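Local coordinates for protein laminin subunit ALPHA-1 (Mus musculus, PDB 2JD4) that forms the C-terminal LG4-5 domain pair of the laminin-111 alpha1 chain, a metal-binding basement membrane module that probably anchors laminin to cell surfaces, at residues M69-T73 against T137-E141; R42-Q48 against V108-K114; T92-H96 against S126-T130; H31-Q37 against E141-L146. The protein carries 4 engineered substitutions. One frame throughout, in Å; residues are numbered along the deposited sequence.

Contact 1: residues M69-T73 against T137-E141. With MG (magnesium ion), chain C.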
# COMPACT_ATOMS: atom_id res chain seq x y z
N MET A 69 -26.37 4.73 -13.38
CA MET A 69 -27.52 5.18 -12.61
C MET A 69 -27.90 4.13 -11.57
O MET A 69 -28.59 4.42 -10.59
CB MET A 69 -28.71 5.46 -13.54
CG MET A 69 -29.18 6.91 -13.52
SD MET A 69 -27.83 8.11 -13.62
CE MET A 69 -27.51 8.13 -15.40
N ASP A 70 -27.45 2.89 -11.80
CA ASP A 70 -27.67 1.77 -10.89
C ASP A 70 -26.28 1.26 -10.52
O ASP A 70 -25.39 1.22 -11.37
CB ASP A 70 -28.43 0.64 -11.58
CG ASP A 70 -29.91 0.93 -11.76
OD1 ASP A 70 -30.24 1.99 -12.32
OD2 ASP A 70 -30.74 0.08 -11.34
N TYR A 71 -26.08 0.87 -9.26
CA TYR A 71 -24.78 0.35 -8.84
C TYR A 71 -24.84 -0.33 -7.49
O TYR A 71 -25.83 -0.23 -6.77
CB TYR A 71 -23.73 1.47 -8.80
CG TYR A 71 -23.99 2.53 -7.75
CD1 TYR A 71 -23.80 2.26 -6.40
CD2 TYR A 71 -24.47 3.79 -8.11
CE1 TYR A 71 -24.08 3.21 -5.42
CE2 TYR A 71 -24.75 4.75 -7.13
CZ TYR A 71 -24.56 4.46 -5.79
OH TYR A 71 -24.86 5.39 -4.83
N ALA A 72 -23.77 -1.05 -7.16
CA ALA A 72 -23.63 -1.74 -5.88
C ALA A 72 -22.13 -1.84 -5.63
O ALA A 72 -21.38 -2.19 -6.54
CB ALA A 72 -24.26 -3.12 -5.94
N THR A 73 -21.70 -1.54 -4.40
CA THR A 73 -20.28 -1.60 -4.08
C THR A 73 -20.01 -1.91 -2.61
O THR A 73 -20.87 -1.70 -1.74
CB THR A 73 -19.59 -0.25 -4.44
OG1 THR A 73 -18.19 -0.33 -4.15
CG2 THR A 73 -20.21 0.90 -3.64
N THR A 137 -35.57 -2.58 -9.02
CA THR A 137 -34.55 -3.47 -9.56
C THR A 137 -33.14 -2.90 -9.65
O THR A 137 -32.94 -1.72 -9.92
CB THR A 137 -34.95 -3.98 -10.97
OG1 THR A 137 -34.99 -2.87 -11.89
CG2 THR A 137 -36.32 -4.65 -10.93
N LEU A 138 -32.15 -3.77 -9.41
CA LEU A 138 -30.75 -3.39 -9.52
C LEU A 138 -30.38 -3.82 -10.94
O LEU A 138 -30.20 -5.01 -11.21
CB LEU A 138 -29.88 -4.16 -8.51
CG LEU A 138 -28.36 -4.01 -8.67
CD1 LEU A 138 -27.93 -2.57 -8.40
CD2 LEU A 138 -27.65 -4.97 -7.70
N ASP A 139 -30.30 -2.85 -11.83
CA ASP A 139 -29.99 -3.09 -13.24
C ASP A 139 -28.55 -2.71 -13.54
O ASP A 139 -28.22 -1.52 -13.63
CB ASP A 139 -30.93 -2.28 -14.12
CG ASP A 139 -32.39 -2.47 -13.73
OD1 ASP A 139 -32.94 -3.54 -14.04
OD2 ASP A 139 -32.97 -1.55 -13.11
N VAL A 140 -27.68 -3.71 -13.71
CA VAL A 140 -26.27 -3.45 -13.98
C VAL A 140 -25.68 -4.37 -15.04
O VAL A 140 -26.26 -5.41 -15.36
CB VAL A 140 -25.43 -3.61 -12.69
CG1 VAL A 140 -25.95 -2.67 -11.60
CG2 VAL A 140 -25.49 -5.05 -12.22
N GLU A 141 -24.53 -3.97 -15.58
CA GLU A 141 -23.83 -4.76 -16.60
C GLU A 141 -23.41 -6.11 -16.03
O GLU A 141 -23.14 -6.22 -14.84
CB GLU A 141 -22.58 -4.01 -17.08
CG GLU A 141 -22.86 -2.78 -17.90
CD GLU A 141 -23.45 -3.11 -19.25
OE1 GLU A 141 -24.61 -3.60 -19.30
OE2 GLU A 141 -22.76 -2.89 -20.27
MG MG C . -33.00 -0.04 -11.40
O HOH W 1 -32.82 1.81 -12.82
O HOH W 2 -35.23 0.05 -11.28

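Contact 2: residues R42-Q48 against V108-K114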
# COMPACT_ATOMS: atom_id res chain seq x y z
N ARG A 42 -31.26 -8.49 -10.21
CA ARG A 42 -32.31 -7.47 -10.19
C ARG A 42 -33.04 -7.35 -8.86
O ARG A 42 -33.23 -6.25 -8.33
CB ARG A 42 -33.32 -7.72 -11.31
CG ARG A 42 -32.76 -7.46 -12.71
CD ARG A 42 -33.78 -7.84 -13.78
NE ARG A 42 -34.01 -9.28 -13.80
CZ ARG A 42 -34.88 -9.88 -14.61
NH1 ARG A 42 -35.60 -9.16 -15.46
NH2 ARG A 42 -35.03 -11.20 -14.57
N LYS A 43 -33.45 -8.49 -8.30
CA LYS A 43 -34.18 -8.49 -7.04
C LYS A 43 -33.39 -9.06 -5.88
O LYS A 43 -33.86 -9.09 -4.75
CB LYS A 43 -35.49 -9.28 -7.20
CG LYS A 43 -36.57 -8.56 -8.00
CD LYS A 43 -37.13 -7.38 -7.22
CE LYS A 43 -38.24 -6.68 -7.98
NZ LYS A 43 -39.39 -7.58 -8.24
N ARG A 44 -32.17 -9.52 -6.15
CA ARG A 44 -31.36 -10.10 -5.10
C ARG A 44 -29.88 -10.13 -5.44
O ARG A 44 -29.49 -10.58 -6.52
CB ARG A 44 -31.86 -11.52 -4.80
CG ARG A 44 -31.05 -12.28 -3.75
CD ARG A 44 -31.76 -13.57 -3.36
NE ARG A 44 -31.95 -14.47 -4.50
CZ ARG A 44 -30.97 -15.16 -5.08
NH1 ARG A 44 -29.73 -15.04 -4.64
NH2 ARG A 44 -31.24 -15.96 -6.10
N LEU A 45 -29.06 -9.62 -4.52
CA LEU A 45 -27.61 -9.61 -4.70
C LEU A 45 -26.95 -10.07 -3.41
O LEU A 45 -26.91 -9.33 -2.43
CB LEU A 45 -27.12 -8.20 -5.06
CG LEU A 45 -25.59 -8.02 -5.16
CD1 LEU A 45 -25.05 -8.81 -6.36
CD2 LEU A 45 -25.24 -6.54 -5.30
N GLN A 46 -26.46 -11.30 -3.41
CA GLN A 46 -25.78 -11.84 -2.23
C GLN A 46 -24.35 -12.19 -2.62
O GLN A 46 -24.13 -13.05 -3.48
CB GLN A 46 -26.46 -13.10 -1.69
CG GLN A 46 -25.70 -13.71 -0.51
CD GLN A 46 -26.23 -15.08 -0.09
OE1 GLN A 46 -27.35 -15.20 0.42
NE2 GLN A 46 -25.43 -16.12 -0.31
N VAL A 47 -23.40 -11.53 -1.99
CA VAL A 47 -21.99 -11.78 -2.27
C VAL A 47 -21.29 -12.28 -1.02
O VAL A 47 -21.45 -11.73 0.07
CB VAL A 47 -21.28 -10.50 -2.76
CG1 VAL A 47 -19.82 -10.80 -3.08
CG2 VAL A 47 -22.00 -9.93 -3.98
N GLN A 48 -20.51 -13.35 -1.18
CA GLN A 48 -19.76 -13.91 -0.07
C GLN A 48 -18.32 -14.06 -0.53
O GLN A 48 -18.06 -14.56 -1.63
CB GLN A 48 -20.34 -15.26 0.34
CG GLN A 48 -19.81 -15.78 1.66
CD GLN A 48 -20.45 -17.10 2.06
OE1 GLN A 48 -21.67 -17.25 2.02
NE2 GLN A 48 -19.62 -18.06 2.46
N VAL A 108 -16.83 -12.47 4.61
CA VAL A 108 -17.72 -11.32 4.49
C VAL A 108 -18.90 -11.62 3.57
O VAL A 108 -18.76 -12.30 2.56
CB VAL A 108 -16.96 -10.10 3.92
CG1 VAL A 108 -17.93 -8.96 3.65
CG2 VAL A 108 -15.88 -9.67 4.91
N LYS A 109 -20.07 -11.12 3.94
CA LYS A 109 -21.27 -11.33 3.15
C LYS A 109 -22.07 -10.03 3.07
O LYS A 109 -22.27 -9.36 4.08
CB LYS A 109 -22.13 -12.43 3.78
CG LYS A 109 -23.37 -12.79 2.98
CD LYS A 109 -24.41 -13.48 3.85
CE LYS A 109 -23.88 -14.73 4.52
NZ LYS A 109 -24.91 -15.34 5.42
N THR A 110 -22.49 -9.66 1.86
CA THR A 110 -23.30 -8.46 1.68
C THR A 110 -24.58 -8.94 1.02
O THR A 110 -24.54 -9.70 0.04
CB THR A 110 -22.61 -7.40 0.79
OG1 THR A 110 -22.39 -7.92 -0.53
CG2 THR A 110 -21.27 -6.99 1.39
N GLU A 111 -25.72 -8.51 1.54
CA GLU A 111 -26.99 -8.96 1.00
C GLU A 111 -28.08 -7.94 0.78
O GLU A 111 -28.49 -7.25 1.71
CB GLU A 111 -27.57 -10.07 1.87
CG GLU A 111 -26.95 -11.43 1.68
CD GLU A 111 -27.67 -12.48 2.50
OE1 GLU A 111 -27.15 -12.86 3.57
OE2 GLU A 111 -28.76 -12.92 2.07
N TYR A 112 -28.54 -7.87 -0.46
CA TYR A 112 -29.65 -7.02 -0.85
C TYR A 112 -30.70 -8.04 -1.28
O TYR A 112 -30.47 -8.82 -2.21
CB TYR A 112 -29.29 -6.14 -2.04
CG TYR A 112 -30.46 -5.85 -2.97
CD1 TYR A 112 -31.65 -5.32 -2.48
CD2 TYR A 112 -30.37 -6.12 -4.34
CE1 TYR A 112 -32.74 -5.07 -3.33
CE2 TYR A 112 -31.45 -5.87 -5.20
CZ TYR A 112 -32.63 -5.35 -4.69
OH TYR A 112 -33.69 -5.12 -5.54
N ILE A 113 -31.83 -8.08 -0.60
CA ILE A 113 -32.87 -9.02 -0.97
C ILE A 113 -34.25 -8.45 -0.67
O ILE A 113 -34.55 -8.07 0.46
CB ILE A 113 -32.67 -10.39 -0.27
CG1 ILE A 113 -33.67 -11.40 -0.82
CG2 ILE A 113 -32.79 -10.24 1.23
CD1 ILE A 113 -33.41 -12.82 -0.36
N LYS A 114 -35.07 -8.36 -1.71
CA LYS A 114 -36.42 -7.82 -1.61
C LYS A 114 -36.42 -6.33 -1.29
O LYS A 114 -36.08 -5.50 -2.15
CB LYS A 114 -37.22 -8.58 -0.55
CG LYS A 114 -37.41 -10.07 -0.82
CD LYS A 114 -38.24 -10.36 -2.07
CE LYS A 114 -37.43 -10.18 -3.36
NZ LYS A 114 -38.19 -10.57 -4.59

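Contact 3: residues T92-H96 against S126-T130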
# COMPACT_ATOMS: atom_id res chain seq x y z
N THR A 92 -29.12 3.20 -0.75
CA THR A 92 -29.31 2.50 0.52
C THR A 92 -27.89 2.18 1.00
O THR A 92 -27.06 1.75 0.21
CB THR A 92 -30.09 1.17 0.33
OG1 THR A 92 -31.40 1.45 -0.19
CG2 THR A 92 -30.24 0.45 1.66
N LYS A 93 -27.61 2.40 2.28
CA LYS A 93 -26.28 2.13 2.81
C LYS A 93 -26.31 1.32 4.10
O LYS A 93 -27.17 1.51 4.95
CB LYS A 93 -25.54 3.45 3.05
CG LYS A 93 -24.12 3.28 3.58
CD LYS A 93 -23.35 4.59 3.50
CE LYS A 93 -21.89 4.40 3.90
NZ LYS A 93 -21.09 5.64 3.66
N VAL A 94 -25.35 0.41 4.24
CA VAL A 94 -25.24 -0.43 5.43
C VAL A 94 -23.78 -0.43 5.89
O VAL A 94 -22.87 -0.46 5.06
CB VAL A 94 -25.63 -1.90 5.16
CG1 VAL A 94 -25.87 -2.62 6.47
CG2 VAL A 94 -26.84 -1.97 4.25
N SER A 95 -23.57 -0.39 7.20
CA SER A 95 -22.22 -0.41 7.76
C SER A 95 -22.11 -1.52 8.78
O SER A 95 -23.12 -2.00 9.29
CB SER A 95 -21.89 0.93 8.43
OG SER A 95 -21.87 1.99 7.48
N HIS A 96 -20.88 -1.95 9.06
CA HIS A 96 -20.65 -3.01 10.03
C HIS A 96 -19.51 -2.55 10.94
O HIS A 96 -18.53 -1.97 10.47
CB HIS A 96 -20.28 -4.31 9.32
CG HIS A 96 -20.31 -5.51 10.21
ND1 HIS A 96 -21.29 -6.48 10.12
CD2 HIS A 96 -19.49 -5.90 11.22
CE1 HIS A 96 -21.07 -7.41 11.03
NE2 HIS A 96 -19.99 -7.08 11.71
N SER A 126 -25.45 -7.90 10.92
CA SER A 126 -25.83 -6.55 11.33
C SER A 126 -27.34 -6.39 11.16
O SER A 126 -27.98 -7.14 10.43
CB SER A 126 -25.14 -5.51 10.46
OG SER A 126 -25.72 -5.49 9.16
N PRO A 127 -27.94 -5.40 11.85
CA PRO A 127 -29.38 -5.22 11.69
C PRO A 127 -29.69 -4.84 10.25
O PRO A 127 -28.83 -4.29 9.55
CB PRO A 127 -29.70 -4.10 12.68
CG PRO A 127 -28.71 -4.36 13.78
CD PRO A 127 -27.44 -4.63 13.00
N SER A 128 -30.90 -5.14 9.79
CA SER A 128 -31.28 -4.82 8.42
C SER A 128 -31.65 -3.35 8.22
O SER A 128 -32.01 -2.64 9.16
CB SER A 128 -32.46 -5.68 7.97
OG SER A 128 -32.08 -7.04 7.85
N VAL A 129 -31.56 -2.91 6.97
CA VAL A 129 -31.90 -1.55 6.60
C VAL A 129 -32.95 -1.65 5.50
O VAL A 129 -32.93 -2.59 4.70
CB VAL A 129 -30.67 -0.78 6.06
CG1 VAL A 129 -31.09 0.58 5.55
CG2 VAL A 129 -29.64 -0.62 7.17
N THR A 130 -33.87 -0.69 5.46
CA THR A 130 -34.93 -0.70 4.46
C THR A 130 -34.48 -0.06 3.16
O THR A 130 -33.92 1.04 3.15
CB THR A 130 -36.18 0.05 4.98
OG1 THR A 130 -36.76 -0.70 6.06
CG2 THR A 130 -37.22 0.23 3.88

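Contact 4: residues H31-Q37 against E141-L146. Engineered in segment 31-37: Q37 (natural residue Asn).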
# COMPACT_ATOMS: atom_id res chain seq x y z
N HIS A 31 -6.83 -5.02 -10.33
CA HIS A 31 -8.19 -5.54 -10.32
C HIS A 31 -8.38 -6.73 -11.25
O HIS A 31 -7.50 -7.06 -12.05
CB HIS A 31 -9.17 -4.44 -10.78
CG HIS A 31 -9.08 -4.15 -12.25
ND1 HIS A 31 -8.03 -3.46 -12.81
CD2 HIS A 31 -9.86 -4.56 -13.28
CE1 HIS A 31 -8.15 -3.47 -14.12
NE2 HIS A 31 -9.25 -4.12 -14.44
N LEU A 32 -9.54 -7.37 -11.13
CA LEU A 32 -9.94 -8.48 -11.98
C LEU A 32 -11.35 -8.10 -12.46
O LEU A 32 -12.14 -7.55 -11.69
CB LEU A 32 -10.05 -9.80 -11.20
CG LEU A 32 -8.82 -10.50 -10.64
CD1 LEU A 32 -9.25 -11.79 -9.95
CD2 LEU A 32 -7.83 -10.80 -11.76
N VAL A 33 -11.65 -8.35 -13.72
CA VAL A 33 -12.98 -8.09 -14.26
C VAL A 33 -13.55 -9.48 -14.50
O VAL A 33 -13.05 -10.22 -15.36
CB VAL A 33 -12.92 -7.30 -15.57
CG1 VAL A 33 -14.33 -7.13 -16.14
CG2 VAL A 33 -12.28 -5.93 -15.33
N LEU A 34 -14.56 -9.85 -13.73
CA LEU A 34 -15.17 -11.17 -13.81
C LEU A 34 -16.56 -11.16 -14.45
O LEU A 34 -17.39 -10.30 -14.16
CB LEU A 34 -15.25 -11.78 -12.42
CG LEU A 34 -13.97 -11.83 -11.59
CD1 LEU A 34 -14.26 -12.46 -10.24
CD2 LEU A 34 -12.91 -12.63 -12.33
N PRO A 35 -16.83 -12.15 -15.31
CA PRO A 35 -18.13 -12.26 -15.98
C PRO A 35 -19.21 -12.75 -15.03
O PRO A 35 -18.93 -13.56 -14.15
CB PRO A 35 -17.88 -13.30 -17.09
CG PRO A 35 -16.37 -13.51 -17.11
CD PRO A 35 -15.94 -13.26 -15.70
N LEU A 36 -20.43 -12.24 -15.19
CA LEU A 36 -21.57 -12.69 -14.39
C LEU A 36 -22.52 -13.27 -15.43
O LEU A 36 -23.08 -12.54 -16.24
CB LEU A 36 -22.27 -11.52 -13.68
CG LEU A 36 -21.53 -10.75 -12.58
CD1 LEU A 36 -22.44 -9.66 -12.03
CD2 LEU A 36 -21.11 -11.70 -11.48
N GLN A 37 -22.72 -14.59 -15.41
CA GLN A 37 -23.59 -15.20 -16.41
C GLN A 37 -24.91 -15.78 -15.91
O GLN A 37 -25.96 -15.56 -16.52
CB GLN A 37 -22.84 -16.29 -17.18
CG GLN A 37 -21.55 -15.83 -17.82
CD GLN A 37 -20.32 -16.21 -17.02
OE1 GLN A 37 -20.18 -15.84 -15.85
NE2 GLN A 37 -19.42 -16.97 -17.64
N GLU A 141 -24.53 -3.97 -15.58
CA GLU A 141 -23.83 -4.76 -16.60
C GLU A 141 -23.41 -6.11 -16.03
O GLU A 141 -23.14 -6.22 -14.84
CB GLU A 141 -22.58 -4.01 -17.08
CG GLU A 141 -22.86 -2.78 -17.90
CD GLU A 141 -23.45 -3.11 -19.25
OE1 GLU A 141 -24.61 -3.60 -19.30
OE2 GLU A 141 -22.76 -2.89 -20.27
N ARG A 142 -23.37 -7.12 -16.90
CA ARG A 142 -23.00 -8.48 -16.52
C ARG A 142 -21.51 -8.63 -16.22
O ARG A 142 -20.85 -9.53 -16.74
CB ARG A 142 -23.36 -9.45 -17.66
CG ARG A 142 -24.81 -9.40 -18.15
CD ARG A 142 -25.65 -10.50 -17.51
NE ARG A 142 -25.95 -10.22 -16.11
CZ ARG A 142 -26.34 -11.13 -15.23
NH1 ARG A 142 -26.48 -12.40 -15.60
NH2 ARG A 142 -26.59 -10.78 -13.98
N LYS A 143 -20.97 -7.74 -15.38
CA LYS A 143 -19.55 -7.78 -15.03
C LYS A 143 -19.31 -7.28 -13.62
O LYS A 143 -19.90 -6.28 -13.21
CB LYS A 143 -18.73 -6.92 -16.00
CG LYS A 143 -18.80 -7.35 -17.46
CD LYS A 143 -18.08 -6.37 -18.36
CE LYS A 143 -18.20 -6.78 -19.83
NZ LYS A 143 -17.55 -5.81 -20.76
N LEU A 144 -18.44 -7.95 -12.88
CA LEU A 144 -18.13 -7.53 -11.53
C LEU A 144 -16.65 -7.19 -11.44
O LEU A 144 -15.80 -7.97 -11.86
CB LEU A 144 -18.49 -8.62 -10.51
CG LEU A 144 -18.15 -8.36 -9.04
CD1 LEU A 144 -19.22 -8.94 -8.12
CD2 LEU A 144 -16.80 -8.95 -8.72
N TYR A 145 -16.34 -6.01 -10.91
CA TYR A 145 -14.96 -5.58 -10.74
C TYR A 145 -14.53 -5.95 -9.33
O TYR A 145 -15.14 -5.51 -8.36
CB TYR A 145 -14.83 -4.07 -10.95
CG TYR A 145 -15.21 -3.62 -12.34
CD1 TYR A 145 -16.55 -3.44 -12.69
CD2 TYR A 145 -14.24 -3.41 -13.31
CE1 TYR A 145 -16.91 -3.05 -13.97
CE2 TYR A 145 -14.59 -3.03 -14.60
CZ TYR A 145 -15.92 -2.84 -14.92
OH TYR A 145 -16.26 -2.45 -16.20
N LEU A 146 -13.48 -6.77 -9.23
CA LEU A 146 -12.98 -7.24 -7.94
C LEU A 146 -11.62 -6.64 -7.54
O LEU A 146 -10.66 -6.65 -8.32
CB LEU A 146 -12.88 -8.77 -7.94
CG LEU A 146 -12.47 -9.44 -6.62
CD1 LEU A 146 -13.60 -9.25 -5.58
CD2 LEU A 146 -12.20 -10.94 -6.85

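Contact 1: residues M69-T73 against T137-E141
D70 and D139 both turn CG anti to their own carbonyl carbon (chi1 -76° and -51°), and this brings one carboxylate oxygen from each onto the same magnesium ion. D70 OD2 binds the metal at 2.3 Å, D139 OD2 does likewise, and the carbonyl O of T137 adds a third ligand from the chain. OD2 of D70 has a second task: the backbone N of D139 donates to it at 3.0 Å, nearly straight at 168° but from above the carboxylate plane, so the loop is tied to the ligand that faces it. T137 suits its place because OG1 donates to D139 OD2 at 2.7 Å on the syn side; its hydroxyl thus positions a first-shell ligand from the second shell, while its carbonyl binds the metal directly. Water 1 completes a link from the metal to D70 OD1, and water 2 to T137 OG1. Aspartates suit a divalent ion because their charge offsets its own, and the metal would probably keep both ionised. Away from the metal, L138 lays CD1 against Y71 O at 3.5 Å. The site is completed by L87 O, just after strand 80-86; D70 directly precedes strand 71-77, which lies between strands 58-64 and 80-86, and the 137-141 loop leads into strand 143-146.

Contact 2: residues R42-Q48 against V108-K114
The Y112 ring reaches across to the start of segment 42-48, where its CD2 lies 3.9 Å from L45 CB. Its OH comes 3.0 Å from R42 O, in the residues before the strand, that carbonyl standing at the ring edge near its plane; K43 O lies over one face. Two residues along on the same face, V47 and T110 lie side by side, V47 CB 3.6 Å from T110 OG1. With L45 and Y112 they occupy the buried face. On the opposite face R44 runs beside I113, both with the first branch anti to the backbone N (chi1 177° in R44), and R44 CD comes 3.5 Å from I113 CD1. Q46 lies beside E111, CG to CG 3.4 Å; R44, Q46 and E111 suit this side because their methylene groups can pack. These pairs belong to neighbouring antiparallel strands, 174° apart, in one sheet of the laminin G beta-sandwich. L45 and Y112 form a hydrogen-bonded pair, with L45 N to Y112 O at 2.8 Å and a matching bond back, and V47 with T110 repeats it. Further out, Y61 OH holds T110 OG1, F85 meets the Y112 ring with planes at about 40°, and L138 and A72 pack on L45. Along the other edge of strand 44-53, where strand 167-174 pairs, the N175 side-chain amide bonds R44 O and Q46 N.

Contact 3: residues T92-H96 against S126-T130
V129 packs against T92 and V94 as the two segments run in nearly opposite directions, 170° apart end to end. Its CG1 meets T92 CG2 at 4.0 Å, the two side chains sliding past each other, while its CG2 reaches V94 CG2 at 4.3 Å and the carbonyl K93 O at 3.9 Å. T92 presents its methyl here because CG2 stands anti to the backbone N, which leaves OG1 beside that N, where it is hydrogen-bonded to V132 N. Threonine thus offers carbon to the valine and oxygen to V132 N, just beyond the other segment. Farther along, V94 CG1 lies 3.9 Å from S126 OG, whose polar need is met by M119 N, and S126 CB comes 4.0 Å from H96 ND1 at an oblique approach to the imidazole. The small S126 is consistent with the near approach of the ring, though ND1 is buried by the contact with no partner in the model. The branched apolar side chains of V94 and V129 suit extended strands and pack against each other.

The other side is loose. K93 and S95 point away from segment 126-130, the lysine being exposed on the outer surface and S95 OG being bonded to H82. In segment 126-130 the CB of T130 also points away. The CA atoms of V94 and V129 are 6.9 Å apart, and the two segments are joined by side-chain packing rather than backbone bonding. Such packing is typical of a beta-sandwich: strand 91-95, at the edge of one sheet, lies against strand 124-130, at the border of the other, near one margin of the laminin G domain.

Contact 4: residues H31-Q37 against E141-L146
R142 wraps its side chain around the end of segment 31-37. CB begins 3.4 Å from L36 O, and CG passes that carbonyl at greater range. The bend at chi2 (-97°) brings CD back to 3.5 Å from L36 O, and that at chi3 (74°) turns NE and CZ over it, so that L36 O lies over one face of the guanidinium. At the tip NH1 is 3.3 Å from Q37 O, which stands at the edge of the group near its plane; NH2 is hydrogen-bonded to S39 O. A long, bendable cation suits this spot because it can follow the successive carbonyls of L36, Q37 and S39. R142 is itself the centre of an inverse gamma turn, closed by K143 N to E141 O, and its carbonyl accepts L36 N at 3.2 Å from above the carbonyl plane. Beyond the turn, strands 31-35 and 143-146 pair antiparallel within a sheet of the laminin G beta-sandwich, L34 with L144 and L32 with L146 as hydrogen-bonded pairs; L34 N to L144 O is 2.9 Å. Leucines fill the face turned to the interior: L34 CD1 meets L146 CD2 at 4.2 Å, and L36 CD2 rests at the same distance on L144 CB. On the other face V33 CG2 touches Y145 CD2 at 3.8 Å, the valine methyl meeting the ring obliquely. Q37, an engineered residue, sits at the exposed end. L146 also packs on I169 and I172 of strand 167-174, in the opposing sheet, and strand 186-188 borders 31-35 on its other edge.

In the fold
From the N terminus the chain first lays down 31-37, which waits for 141-146 to close contact 4, the widest loop. Within it, 42-48 pairs with 108-114 in contact 2, and 69-73 meets 137-141 in contact 1; these two cross, since their segments alternate, and they touch where L138 N approaches R42 O. Contact 1 ties the loop before 143-146 to the start of strand 71-77. Contact 3, 92-96 with 126-130, is nested inside contact 1 and crosses contact 2. Contacts 1 and 4 share E141, so the loop leaving the metal site leads, through the turn at R142, into the strand of contact 4. Contacts 2 and 4 each pair strands within one sheet, whereas contact 3 bridges the two sheets.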